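Local structure of 373aa long hypothetical citrate synthase (Sulfolobus tokodaii, 1VGP) at residues Glu70-Pro75 and Leu120-Pro125. The protein belongs to the citrate synthase family, a largely helical fold, and is assembled here as a pair of chains. Sequence-based numbering, arbitrary orientation.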
# COMPACT_ATOMS: atom_id res chain seq x y z
N GLU A 70 -5.35 19.28 18.48
CA GLU A 70 -4.13 19.05 19.26
C GLU A 70 -2.99 18.53 18.39
O GLU A 70 -1.83 18.81 18.67
CB GLU A 70 -4.42 18.04 20.37
CG GLU A 70 -3.84 18.39 21.74
CD GLU A 70 -4.91 18.63 22.80
OE1 GLU A 70 -5.45 19.76 22.87
OE2 GLU A 70 -5.22 17.68 23.55
N GLU A 71 -3.31 17.78 17.34
CA GLU A 71 -2.28 17.04 16.61
C GLU A 71 -2.18 17.41 15.13
O GLU A 71 -1.83 16.58 14.31
CB GLU A 71 -2.55 15.54 16.72
CG GLU A 71 -2.19 14.93 18.06
CD GLU A 71 -0.69 14.81 18.26
OE1 GLU A 71 -0.00 14.33 17.33
OE2 GLU A 71 -0.20 15.20 19.34
N ARG A 72 -2.49 18.66 14.80
CA ARG A 72 -2.49 19.10 13.41
C ARG A 72 -1.08 19.40 12.93
O ARG A 72 -0.82 19.46 11.73
CB ARG A 72 -3.35 20.35 13.22
CG ARG A 72 -4.80 20.16 13.58
CD ARG A 72 -5.58 21.43 13.35
NE ARG A 72 -7.01 21.17 13.33
CZ ARG A 72 -7.94 22.08 13.55
NH1 ARG A 72 -7.59 23.33 13.80
NH2 ARG A 72 -9.22 21.74 13.51
N TYR A 73 -0.17 19.58 13.88
CA TYR A 73 1.17 20.04 13.57
C TYR A 73 2.01 18.90 13.01
O TYR A 73 1.98 17.78 13.54
CB TYR A 73 1.81 20.63 14.83
CG TYR A 73 0.91 21.60 15.56
CD1 TYR A 73 0.76 22.92 15.12
CD2 TYR A 73 0.17 21.20 16.68
CE1 TYR A 73 -0.09 23.82 15.77
CE2 TYR A 73 -0.69 22.09 17.34
CZ TYR A 73 -0.82 23.40 16.88
OH TYR A 73 -1.66 24.28 17.52
N LEU A 74 2.74 19.17 11.94
CA LEU A 74 3.69 18.22 11.37
C LEU A 74 5.06 18.36 12.02
O LEU A 74 5.50 19.48 12.34
CB LEU A 74 3.83 18.48 9.87
CG LEU A 74 2.54 18.71 9.08
CD1 LEU A 74 2.89 19.28 7.70
CD2 LEU A 74 1.78 17.41 8.95
N PRO A 75 5.77 17.24 12.24
CA PRO A 75 7.14 17.34 12.76
C PRO A 75 8.09 17.99 11.76
O PRO A 75 7.81 18.04 10.56
CB PRO A 75 7.53 15.90 13.07
CG PRO A 75 6.66 15.09 12.19
CD PRO A 75 5.35 15.83 12.09
N LEU A 120 -3.45 11.21 12.63
CA LEU A 120 -3.22 11.09 11.19
C LEU A 120 -4.22 11.94 10.41
O LEU A 120 -3.83 12.71 9.53
CB LEU A 120 -3.35 9.63 10.76
CG LEU A 120 -2.17 9.03 10.00
CD1 LEU A 120 -2.61 7.72 9.36
CD2 LEU A 120 -1.65 10.01 8.95
N ILE A 121 -5.50 11.77 10.73
CA ILE A 121 -6.59 12.42 10.01
C ILE A 121 -6.41 13.94 10.06
O ILE A 121 -6.64 14.65 9.08
CB ILE A 121 -7.96 12.04 10.65
CG1 ILE A 121 -8.23 10.56 10.39
CG2 ILE A 121 -9.07 12.89 10.08
CD1 ILE A 121 -9.38 10.00 11.17
N SER A 122 -6.00 14.43 11.22
CA SER A 122 -5.87 15.85 11.46
C SER A 122 -4.70 16.49 10.71
O SER A 122 -4.71 17.70 10.46
CB SER A 122 -5.72 16.11 12.95
OG SER A 122 -4.47 16.69 13.21
N LYS A 123 -3.71 15.69 10.35
CA LYS A 123 -2.52 16.21 9.68
C LYS A 123 -2.63 16.25 8.17
O LYS A 123 -1.86 16.97 7.51
CB LYS A 123 -1.29 15.40 10.07
CG LYS A 123 -0.76 15.68 11.47
CD LYS A 123 0.13 14.56 11.95
CE LYS A 123 0.76 14.90 13.28
NZ LYS A 123 -0.08 14.45 14.41
N PHE A 124 -3.56 15.49 7.59
CA PHE A 124 -3.69 15.45 6.14
C PHE A 124 -3.86 16.85 5.59
O PHE A 124 -3.13 17.27 4.69
CB PHE A 124 -4.89 14.58 5.72
CG PHE A 124 -4.52 13.16 5.39
CD1 PHE A 124 -4.60 12.69 4.09
CD2 PHE A 124 -4.11 12.28 6.39
CE1 PHE A 124 -4.26 11.37 3.78
CE2 PHE A 124 -3.77 10.96 6.10
CZ PHE A 124 -3.84 10.51 4.79
N PRO A 125 -4.82 17.62 6.12
CA PRO A 125 -5.01 18.97 5.60
C PRO A 125 -3.76 19.86 5.72
O PRO A 125 -3.47 20.65 4.83
CB PRO A 125 -6.21 19.50 6.39
CG PRO A 125 -6.30 18.62 7.60
CD PRO A 125 -5.83 17.28 7.15
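Arg72 and Lys123 mark where the two backbones come nearest, with Arg72 CA 4.7 Å from Lys123 CA. Here the short link that follows helix 58-70 passes over one turn of helix 113-135. Glu71 is the first residue to leave the helical course, and its carbonyl points at the turn below, where two side chains reach for it. Lys123 NZ donates to Glu71 O at 2.8 Å, the donor standing somewhat tilted from the carbonyl plane. Ser122 OG adds a weak hydrogen bond to Glu71 O at 2.9 Å.

The same ammonium group forms a salt bridge with the Glu71 carboxylate, Lys123 NZ lying 2.9 Å from Glu71 OE1 on its anti side and somewhat out of the carboxylate plane. The Glu71 chain bends at chi2 (-73°) and runs abreast of the lysine with the same heading, so one residue offers NZ both a main-chain and a side-chain oxygen. Lys119 NZ lies close by, and its like charge is probably offset in part by the Glu71 carboxylate. The Lys123 chain runs beneath the loop, passing Tyr73 O with its CE, and turns at chi4 (90°) to bring NZ round to Glu71.

In this largely helical arrangement of the citrate synthase family, the link leads on to helix 76-84, with Pro75 as N-cap residue, while the far side of the 120-125 turn packs through Phe124 and Leu120 on helix 199-210. The Leu74 and Lys123 chains pass with opposite headings, Leu74 CD2 resting 3.8 Å from Lys123 CB. On the serine side, Arg72 CG lies 3.5 Å from Ser122 OG before the extended chain carries the guanidinium away to Leu147 O, and Arg72 O accepts a hydrogen bond from Thr126 OG1, one turn further along helix 113-135.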